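Local coordinates for response regulator receiver protein (Dyadobacter fermentans, PDB 4XLT), which probably serves as a phosphorylation-controlled receiver in bacterial signal transduction, taking a phosphoryl group on an aspartate and relaying that state to partner proteins, at residues A[4-9]-A[124-129]; A[44-49]-A[72-77]; A[59-62]-A[68-71]; A[98-103]-A[110-115]. All blocks are in the same frame, centred on the assembly; numbering follows the deposited sequence.

Contact 1 (A[4-9]-A[124-129]); sequences MDFIIV and ELLKRW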
# COMPACT_ATOMS: atom_id res chain seq x y z
N MSE A 4 14.54 -7.67 13.34
CA MSE A 4 14.58 -6.96 12.06
C MSE A 4 15.76 -7.37 11.20
O MSE A 4 16.84 -7.69 11.70
CB MSE A 4 14.64 -5.45 12.28
CG MSE A 4 13.52 -4.89 13.14
SE MSE A 4 13.57 -2.95 13.16
CE MSE A 4 12.42 -2.64 14.70
N ASP A 5 15.55 -7.35 9.89
CA ASP A 5 16.64 -7.48 8.94
C ASP A 5 17.06 -6.09 8.47
O ASP A 5 16.23 -5.18 8.39
CB ASP A 5 16.25 -8.35 7.75
CG ASP A 5 15.99 -9.79 8.13
OD1 ASP A 5 16.41 -10.20 9.24
OD2 ASP A 5 15.38 -10.53 7.32
N PHE A 6 18.34 -5.93 8.16
CA PHE A 6 18.82 -4.66 7.63
C PHE A 6 19.49 -4.85 6.28
O PHE A 6 20.32 -5.73 6.08
CB PHE A 6 19.80 -4.01 8.61
CG PHE A 6 19.13 -3.14 9.64
CD1 PHE A 6 18.42 -3.70 10.68
CD2 PHE A 6 19.23 -1.76 9.56
CE1 PHE A 6 17.81 -2.90 11.63
CE2 PHE A 6 18.63 -0.95 10.51
CZ PHE A 6 17.91 -1.52 11.54
N ILE A 7 19.10 -4.00 5.34
CA ILE A 7 19.69 -3.99 4.01
C ILE A 7 20.32 -2.64 3.75
O ILE A 7 19.64 -1.61 3.77
CB ILE A 7 18.64 -4.30 2.93
CG1 ILE A 7 18.04 -5.69 3.16
CG2 ILE A 7 19.25 -4.19 1.54
CD1 ILE A 7 16.91 -6.04 2.21
N ILE A 8 21.63 -2.63 3.51
CA ILE A 8 22.33 -1.39 3.21
C ILE A 8 22.68 -1.35 1.73
O ILE A 8 23.22 -2.32 1.18
CB ILE A 8 23.60 -1.23 4.06
CG1 ILE A 8 23.31 -1.53 5.53
CG2 ILE A 8 24.16 0.18 3.91
CD1 ILE A 8 24.54 -1.53 6.41
N VAL A 9 22.37 -0.23 1.09
CA VAL A 9 22.67 -0.02 -0.33
C VAL A 9 23.53 1.22 -0.49
O VAL A 9 23.03 2.34 -0.34
CB VAL A 9 21.39 0.12 -1.17
CG1 VAL A 9 21.73 0.15 -2.66
CG2 VAL A 9 20.42 -1.01 -0.87
N GLU A 124 15.17 4.73 18.00
CA GLU A 124 13.94 5.38 18.43
C GLU A 124 12.97 5.47 17.26
O GLU A 124 11.77 5.26 17.41
CB GLU A 124 14.23 6.77 18.99
CG GLU A 124 13.10 7.34 19.85
CD GLU A 124 12.86 6.53 21.12
OE1 GLU A 124 13.79 5.83 21.56
OE2 GLU A 124 11.74 6.60 21.66
N LEU A 125 13.52 5.76 16.08
CA LEU A 125 12.72 5.89 14.87
C LEU A 125 12.10 4.55 14.46
O LEU A 125 11.05 4.52 13.83
CB LEU A 125 13.59 6.45 13.74
CG LEU A 125 12.88 7.10 12.55
CD1 LEU A 125 11.83 8.09 13.04
CD2 LEU A 125 13.89 7.79 11.65
N LEU A 126 12.76 3.45 14.82
CA LEU A 126 12.23 2.13 14.52
C LEU A 126 11.00 1.80 15.37
O LEU A 126 10.16 1.00 14.97
CB LEU A 126 13.30 1.06 14.71
CG LEU A 126 14.49 1.10 13.75
CD1 LEU A 126 15.42 -0.07 14.02
CD2 LEU A 126 14.01 1.10 12.31
N LYS A 127 10.92 2.41 16.55
CA LYS A 127 9.76 2.23 17.42
C LYS A 127 8.51 2.77 16.75
O LYS A 127 7.42 2.22 16.90
CB LYS A 127 9.97 2.93 18.77
CG LYS A 127 11.08 2.36 19.64
CD LYS A 127 11.04 2.96 21.04
CE LYS A 127 12.19 2.48 21.92
NZ LYS A 127 13.50 3.02 21.47
N ARG A 128 8.68 3.86 16.00
CA ARG A 128 7.57 4.50 15.30
C ARG A 128 7.07 3.67 14.12
O ARG A 128 5.86 3.57 13.89
CB ARG A 128 7.98 5.89 14.81
CG ARG A 128 7.92 6.98 15.87
CD ARG A 128 8.39 8.32 15.32
NE ARG A 128 7.72 8.67 14.07
CZ ARG A 128 7.95 9.79 13.38
NH1 ARG A 128 8.83 10.68 13.84
NH2 ARG A 128 7.31 10.03 12.24
N TRP A 129 7.99 3.07 13.38
CA TRP A 129 7.64 2.47 12.09
C TRP A 129 7.55 0.95 12.13
O TRP A 129 6.94 0.34 11.25
CB TRP A 129 8.64 2.92 11.03
CG TRP A 129 8.58 4.40 10.84
CD1 TRP A 129 9.46 5.32 11.32
CD2 TRP A 129 7.55 5.13 10.17
NE1 TRP A 129 9.06 6.58 10.96
CE2 TRP A 129 7.88 6.49 10.26
CE3 TRP A 129 6.38 4.76 9.49
CZ2 TRP A 129 7.09 7.49 9.69
CZ3 TRP A 129 5.60 5.75 8.93
CH2 TRP A 129 5.95 7.10 9.03
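The ring of Phe-6 meets Leu-126 at its edge, close to the ring plane: the far corner, Phe-6 CZ, lies 3.8 Å from Leu-126 CD1, and the two side chains come from opposite directions, one from strand 4-9 and the other from helix 119-129. The Phe-6 side chain also packs on Val-56 of strand 54-60 and Leu-23 of helix 13-25. Met-4, present as selenomethionine, makes the larger share of the contact on the strand side. Its chain is extended beyond CG (chi2 -173°, chi3 -164°) and slides past Leu-126 in the opposite direction, which brings Met-4 SE to 3.5 Å from Leu-126 CD1 and the terminal Met-4 CE to 3.8 Å from Leu-126 CB. One methyl, CD1, thus touches both the selenium and the ring corner. A branched leucine suits this place because it fills the angle between a flexible selenoether chain and a rigid aromatic edge. An alanine here would lose both methyls and is likely to open a gap beside the selenium and the Phe-6 edge, setting the end of Met-4 free to turn. Across the interface there is no hydrogen bond, so the helix is held against the strand here by dispersion and the burial of apolar surface, forces that fix position by shape more than by direction.

Contact 2 (A[44-49]-A[72-77]); sequences HLRSQG and TEHYGM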
# COMPACT_ATOMS: atom_id res chain seq x y z
N HIS A 44 17.67 -8.80 -5.39
CA HIS A 44 17.39 -9.52 -4.15
C HIS A 44 15.96 -9.31 -3.67
O HIS A 44 15.30 -10.24 -3.22
CB HIS A 44 18.37 -9.10 -3.06
CG HIS A 44 17.99 -9.60 -1.69
ND1 HIS A 44 17.45 -8.77 -0.73
CD2 HIS A 44 18.07 -10.83 -1.14
CE1 HIS A 44 17.20 -9.48 0.36
NE2 HIS A 44 17.57 -10.73 0.14
N LEU A 45 15.48 -8.07 -3.78
CA LEU A 45 14.13 -7.75 -3.33
C LEU A 45 13.06 -8.42 -4.20
O LEU A 45 12.01 -8.80 -3.71
CB LEU A 45 13.92 -6.23 -3.33
CG LEU A 45 14.70 -5.46 -2.26
CD1 LEU A 45 14.50 -3.96 -2.40
CD2 LEU A 45 14.29 -5.92 -0.87
N ARG A 46 13.35 -8.57 -5.49
CA ARG A 46 12.39 -9.18 -6.41
C ARG A 46 12.20 -10.67 -6.14
O ARG A 46 11.24 -11.27 -6.64
CB ARG A 46 12.83 -8.96 -7.86
CG ARG A 46 12.53 -7.58 -8.39
CD ARG A 46 13.18 -7.34 -9.74
NE ARG A 46 12.87 -6.01 -10.27
CZ ARG A 46 13.48 -5.45 -11.30
NH1 ARG A 46 14.45 -6.10 -11.94
NH2 ARG A 46 13.13 -4.24 -11.71
N SER A 47 13.10 -11.26 -5.37
CA SER A 47 13.00 -12.68 -5.05
C SER A 47 12.32 -12.90 -3.70
O SER A 47 12.12 -14.04 -3.27
CB SER A 47 14.38 -13.33 -5.05
OG SER A 47 15.18 -12.85 -3.98
N GLN A 48 11.95 -11.81 -3.03
CA GLN A 48 11.33 -11.90 -1.71
C GLN A 48 9.81 -11.95 -1.80
O GLN A 48 9.22 -11.46 -2.76
CB GLN A 48 11.76 -10.72 -0.84
CG GLN A 48 13.26 -10.51 -0.76
CD GLN A 48 13.99 -11.71 -0.21
OE1 GLN A 48 13.61 -12.27 0.82
NE2 GLN A 48 15.05 -12.12 -0.89
N GLY A 49 9.18 -12.55 -0.79
CA GLY A 49 7.74 -12.58 -0.69
C GLY A 49 7.27 -11.78 0.50
O GLY A 49 8.06 -11.07 1.13
N THR A 72 14.21 4.13 -6.14
CA THR A 72 12.84 4.15 -5.64
C THR A 72 11.84 3.85 -6.74
O THR A 72 10.77 3.31 -6.48
CB THR A 72 12.49 5.50 -4.99
OG1 THR A 72 12.82 6.56 -5.89
CG2 THR A 72 13.26 5.68 -3.69
N GLU A 73 12.19 4.20 -7.97
CA GLU A 73 11.32 3.94 -9.11
C GLU A 73 11.20 2.44 -9.34
O GLU A 73 10.10 1.93 -9.57
CB GLU A 73 11.84 4.63 -10.37
CG GLU A 73 11.95 6.14 -10.24
CD GLU A 73 12.08 6.82 -11.58
OE1 GLU A 73 11.54 6.29 -12.57
OE2 GLU A 73 12.72 7.89 -11.65
N HIS A 74 12.32 1.74 -9.27
CA HIS A 74 12.32 0.28 -9.37
C HIS A 74 11.73 -0.34 -8.11
O HIS A 74 11.09 -1.39 -8.18
CB HIS A 74 13.73 -0.24 -9.61
CG HIS A 74 14.21 -0.05 -11.01
ND1 HIS A 74 13.84 -0.88 -12.05
CD2 HIS A 74 15.03 0.88 -11.55
CE1 HIS A 74 14.40 -0.47 -13.16
NE2 HIS A 74 15.13 0.60 -12.89
N TYR A 75 11.94 0.32 -6.98
CA TYR A 75 11.40 -0.14 -5.71
C TYR A 75 9.87 -0.08 -5.70
O TYR A 75 9.20 -0.96 -5.16
CB TYR A 75 11.97 0.68 -4.55
CG TYR A 75 11.44 0.28 -3.19
CD1 TYR A 75 12.03 -0.76 -2.48
CD2 TYR A 75 10.36 0.93 -2.63
CE1 TYR A 75 11.54 -1.14 -1.24
CE2 TYR A 75 9.87 0.57 -1.40
CZ TYR A 75 10.46 -0.47 -0.71
OH TYR A 75 9.97 -0.84 0.53
N GLY A 76 9.32 0.97 -6.30
CA GLY A 76 7.88 1.15 -6.38
C GLY A 76 7.21 0.10 -7.24
O GLY A 76 5.99 -0.04 -7.21
N MSE A 77 8.01 -0.63 -8.01
CA MSE A 77 7.51 -1.68 -8.89
C MSE A 77 7.33 -3.01 -8.14
O MSE A 77 6.62 -3.90 -8.61
CB MSE A 77 8.44 -1.87 -10.08
CG MSE A 77 8.30 -0.80 -11.16
SE MSE A 77 9.73 -0.84 -12.50
CE MSE A 77 10.25 -2.72 -12.35
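The carbonyl oxygen of His-44 is gripped by three donors where helix 38-46 ends: Ser-47 OG at 2.7 Å, Gln-48 NE2 at 3.0 Å and the backbone N of Ser-47. The amide of Gln-48 bends back with the acceptor in its own plane, at an N-H...O angle of 159°. A serine close by and a longer glutamine that can fold back suit this end, where carbonyls run out of helical N-H partners. From the same helix end, Leu-45 and Arg-46 reach toward the segment 72-77. Leu-45 CD1 meets the edge of the Tyr-75 ring near its plane, 4.0 Å from Tyr-75 CD1; with CG anti to the backbone N (chi1 179°), the tyrosine ring swings back toward the leucine although its CB points away. Farther out, the extended Arg-46 chain carries NH2 to 3.3 Å from CE of Met-77, present as selenomethionine, and 3.5 Å from His-74 ND1, with the guanidinium and imidazole planes 66° apart. The main charge partner of Arg-46 is Glu-104 of the third subunit, bound through NH1. The contact therefore joins the C-terminal ends of helices 38-46 and 68-75, with Leu-45 also resting on Ile-7 of strand 4-9 and Tyr-75 on Leu-88 of strand 86-92.

Contact 3 (A[59-62]-A[68-71]); sequences LDLQ and GFEF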
# COMPACT_ATOMS: atom_id res chain seq x y z
N LEU A 59 19.42 3.42 2.20
CA LEU A 59 19.79 3.72 0.83
C LEU A 59 20.59 5.02 0.74
O LEU A 59 20.16 6.06 1.23
CB LEU A 59 18.54 3.80 -0.04
CG LEU A 59 18.74 4.22 -1.50
CD1 LEU A 59 19.47 3.13 -2.26
CD2 LEU A 59 17.40 4.53 -2.14
N ASP A 60 21.77 4.95 0.12
CA ASP A 60 22.59 6.14 -0.02
C ASP A 60 22.03 7.07 -1.09
O ASP A 60 21.53 6.61 -2.12
CB ASP A 60 24.04 5.77 -0.36
CG ASP A 60 24.90 6.99 -0.62
OD1 ASP A 60 25.24 7.71 0.34
OD2 ASP A 60 25.24 7.24 -1.80
N LEU A 61 22.11 8.37 -0.83
CA LEU A 61 21.57 9.38 -1.74
C LEU A 61 22.42 9.55 -3.01
O LEU A 61 21.97 9.23 -4.11
CB LEU A 61 21.45 10.72 -1.02
CG LEU A 61 20.79 11.84 -1.81
CD1 LEU A 61 19.42 11.40 -2.29
CD2 LEU A 61 20.69 13.11 -0.97
N GLN A 62 23.64 10.05 -2.85
CA GLN A 62 24.53 10.27 -3.99
C GLN A 62 25.10 8.96 -4.51
O GLN A 62 26.23 8.58 -4.17
CB GLN A 62 25.67 11.22 -3.62
CG GLN A 62 25.27 12.69 -3.55
CD GLN A 62 24.55 13.03 -2.26
OE1 GLN A 62 24.77 12.40 -1.23
NE2 GLN A 62 23.69 14.04 -2.31
N GLY A 68 19.60 7.31 -5.84
CA GLY A 68 18.55 7.08 -4.86
C GLY A 68 17.15 7.21 -5.43
O GLY A 68 16.27 6.40 -5.13
N PHE A 69 16.93 8.23 -6.25
CA PHE A 69 15.61 8.50 -6.80
C PHE A 69 15.38 7.78 -8.13
O PHE A 69 14.39 8.03 -8.81
CB PHE A 69 15.40 10.01 -6.95
CG PHE A 69 15.62 10.77 -5.68
CD1 PHE A 69 14.78 10.57 -4.58
CD2 PHE A 69 16.65 11.68 -5.56
CE1 PHE A 69 14.98 11.27 -3.41
CE2 PHE A 69 16.86 12.38 -4.39
CZ PHE A 69 16.02 12.17 -3.31
N GLU A 70 16.31 6.91 -8.48
CA GLU A 70 16.09 5.95 -9.56
C GLU A 70 15.84 4.58 -8.94
O GLU A 70 15.11 3.76 -9.50
CB GLU A 70 17.27 5.90 -10.53
CG GLU A 70 17.46 7.16 -11.37
CD GLU A 70 18.34 8.20 -10.70
OE1 GLU A 70 19.28 8.69 -11.36
OE2 GLU A 70 18.10 8.52 -9.52
N PHE A 71 16.44 4.36 -7.78
CA PHE A 71 16.23 3.12 -7.03
C PHE A 71 14.78 3.01 -6.59
O PHE A 71 14.19 1.94 -6.64
CB PHE A 71 17.16 3.06 -5.82
CG PHE A 71 16.95 1.84 -4.96
CD1 PHE A 71 17.68 0.69 -5.19
CD2 PHE A 71 16.03 1.85 -3.92
CE1 PHE A 71 17.50 -0.43 -4.40
CE2 PHE A 71 15.84 0.72 -3.14
CZ PHE A 71 16.58 -0.42 -3.38
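Leu-59 leaves strand 54-60 with its CB directed at helix 68-75, and CG lies opposite the backbone N (chi1 175°), a turn that presents both methyls to Phe-71. CD1 sits over one face of the ring, 4.1 Å from its centroid and 18° off the normal, as a CH-pi contact. Leu-59 CD2 goes to the rim, 3.5 Å from Phe-71 CD2, and also approaches the carbonyl O of Gly-68 at 3.7 Å. A serine in its place would probably leave the Phe-71 face without its methyl cover and open a gap between strand and helix. Gly-68 suits the first turn because a CB there would lie close to the carbonyl oxygens of Asp-60 and Leu-61. Leu-61, in the loop beyond the strand, brings its end round to Phe-69, with Leu-61 CD1 at 3.5 Å from Phe-69 CE2, though the Phe-69 ring is poorly ordered. Asp-60, between the two leucines, turns away from the helix, and its OD1 forms a salt bridge with Lys-115 while OD2 lies near Asp-11. The acid thus joins a charged cluster at the C-terminal end of the strand. This is the arrangement of a CheY-like receiver domain, in which Asp-60 is the predicted phosphorylation site.

Contact 4 (A[98-103]-A[110-115]); sequences SDIEQA and IQLLPK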
# COMPACT_ATOMS: atom_id res chain seq x y z
N SER A 98 17.10 21.03 -0.46
CA SER A 98 16.50 20.50 -1.68
C SER A 98 16.34 18.99 -1.60
O SER A 98 15.36 18.42 -2.09
CB SER A 98 17.34 20.89 -2.90
OG SER A 98 16.71 20.49 -4.10
N ASP A 99 17.32 18.33 -0.98
CA ASP A 99 17.28 16.88 -0.81
C ASP A 99 16.17 16.49 0.16
O ASP A 99 15.46 15.50 -0.06
CB ASP A 99 18.63 16.36 -0.31
CG ASP A 99 19.79 16.84 -1.16
OD1 ASP A 99 20.02 16.25 -2.23
OD2 ASP A 99 20.47 17.80 -0.75
N ILE A 100 16.03 17.27 1.22
CA ILE A 100 15.01 17.03 2.24
C ILE A 100 13.61 17.09 1.64
O ILE A 100 12.76 16.24 1.92
CB ILE A 100 15.13 18.04 3.41
CG1 ILE A 100 16.23 17.63 4.39
CG2 ILE A 100 13.81 18.17 4.16
CD1 ILE A 100 17.64 17.91 3.92
N GLU A 101 13.37 18.10 0.80
CA GLU A 101 12.07 18.29 0.17
C GLU A 101 11.70 17.12 -0.74
O GLU A 101 10.55 16.68 -0.76
CB GLU A 101 12.05 19.60 -0.62
N GLN A 102 12.68 16.62 -1.48
CA GLN A 102 12.45 15.53 -2.42
C GLN A 102 12.15 14.22 -1.69
O GLN A 102 11.25 13.47 -2.08
CB GLN A 102 13.65 15.35 -3.34
CG GLN A 102 13.51 14.21 -4.34
CD GLN A 102 12.68 14.57 -5.56
OE1 GLN A 102 11.77 15.40 -5.49
NE2 GLN A 102 12.98 13.94 -6.68
N ALA A 103 12.92 13.95 -0.64
CA ALA A 103 12.71 12.77 0.19
C ALA A 103 11.32 12.82 0.81
O ALA A 103 10.61 11.81 0.86
CB ALA A 103 13.77 12.67 1.26
N ILE A 110 10.87 7.23 3.82
CA ILE A 110 10.29 7.64 5.09
C ILE A 110 10.96 8.90 5.62
O ILE A 110 10.29 9.87 5.98
CB ILE A 110 10.39 6.53 6.13
CG1 ILE A 110 9.47 5.37 5.74
CG2 ILE A 110 10.03 7.06 7.52
CD1 ILE A 110 9.42 4.27 6.75
N GLN A 111 12.28 8.88 5.68
CA GLN A 111 13.03 9.99 6.24
C GLN A 111 14.47 9.98 5.75
O GLN A 111 15.06 8.93 5.54
CB GLN A 111 12.99 9.95 7.76
CG GLN A 111 13.62 11.15 8.44
CD GLN A 111 13.41 11.15 9.94
OE1 GLN A 111 12.41 10.63 10.43
NE2 GLN A 111 14.36 11.73 10.66
N LEU A 112 15.03 11.18 5.56
CA LEU A 112 16.43 11.32 5.19
C LEU A 112 17.30 11.39 6.45
O LEU A 112 17.13 12.29 7.27
CB LEU A 112 16.62 12.56 4.33
CG LEU A 112 18.05 12.98 4.01
CD1 LEU A 112 18.83 11.84 3.39
CD2 LEU A 112 18.04 14.19 3.08
N LEU A 113 18.21 10.44 6.58
CA LEU A 113 19.11 10.39 7.73
C LEU A 113 20.52 10.85 7.35
O LEU A 113 20.99 10.56 6.25
CB LEU A 113 19.15 8.98 8.31
CG LEU A 113 17.77 8.40 8.60
CD1 LEU A 113 17.86 6.94 9.04
CD2 LEU A 113 17.05 9.24 9.65
N PRO A 114 21.19 11.57 8.26
CA PRO A 114 22.54 12.06 7.98
C PRO A 114 23.62 10.99 8.19
O PRO A 114 23.41 10.05 8.96
CB PRO A 114 22.70 13.20 8.99
CG PRO A 114 21.86 12.79 10.14
CD PRO A 114 20.69 12.04 9.57
N LYS A 115 24.75 11.15 7.51
CA LYS A 115 25.92 10.31 7.74
C LYS A 115 26.90 11.04 8.66
O LYS A 115 27.12 12.24 8.51
CB LYS A 115 26.61 9.95 6.43
CG LYS A 115 25.95 8.84 5.64
CD LYS A 115 26.83 8.46 4.45
CE LYS A 115 26.28 7.26 3.70
NZ LYS A 115 27.21 6.86 2.61
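Helix 98-103 and strand 110-114 run nearly antiparallel, their directions 153° apart and their axes approaching to 8.2 Å, with Ala-103 and Leu-112 the closest pair of residues, 6.4 Å from CA to CA. Such closeness depends on a small residue on the helix: Ala-103 points at the strand and ends in one methyl, whose CB lies 4.2 Å from Leu-112 CB. Leu-112 is the centre of the contact. Its CG stands opposite the backbone N (chi1 172°), directing CD2 back toward Asp-99 and Ile-100, about one turn before Ala-103. There Leu-112 CD2 meets the tip of Ile-100, with Ile-100 CD1 at 3.8 Å and Ile-100 CG1 at 4.1 Å. The two side chains cross at about a right angle, and the isoleucine touches the leucine methyl with the last two carbons of its longer branch. The same methyl, Leu-112 CD2, lies 4.1 Å from Asp-99 CB. Asp-99 uses only its aliphatic carbon here; its carboxylate leads away, and OD2 accepts a hydrogen bond from the backbone N of Asp-96 near the start of the helix. A beta-branched isoleucine and an alanine thus accompany a leucine that also rests on Met-90 of the neighbouring strand, within the beta-alpha-beta unit formed by strand 86-92, helix 97-105 and strand 109-114. With no hydrogen bond across the interface, its chemistry is purely apolar: helix and edge strand are held together by close packing round one leucine, while Asp-99 turns its carboxylate away from it.

All four contacts lie in one receiver domain, a five-stranded parallel sheet of order 2-1-3-4-5 with helices packed against it. Along the chain, contact 1 closes a loop that encloses the others; contact 3 is nested inside contact 2, and contact 4 follows both. Contacts 2 and 3 share helix 68-75, with centres about 14 Å apart, while contacts 1 and 3 reach neighbouring strands, 4-9 and 54-60. Contacts 3 and 4 have centres only about 10 Å apart and meet at the predicted phosphorylation site through the Asp-60 to Lys-115 salt bridge. Contacts 1 and 2 pack other parts of the same domain, and contacts 2 and 4, whose centres are about 21 Å apart, do not touch.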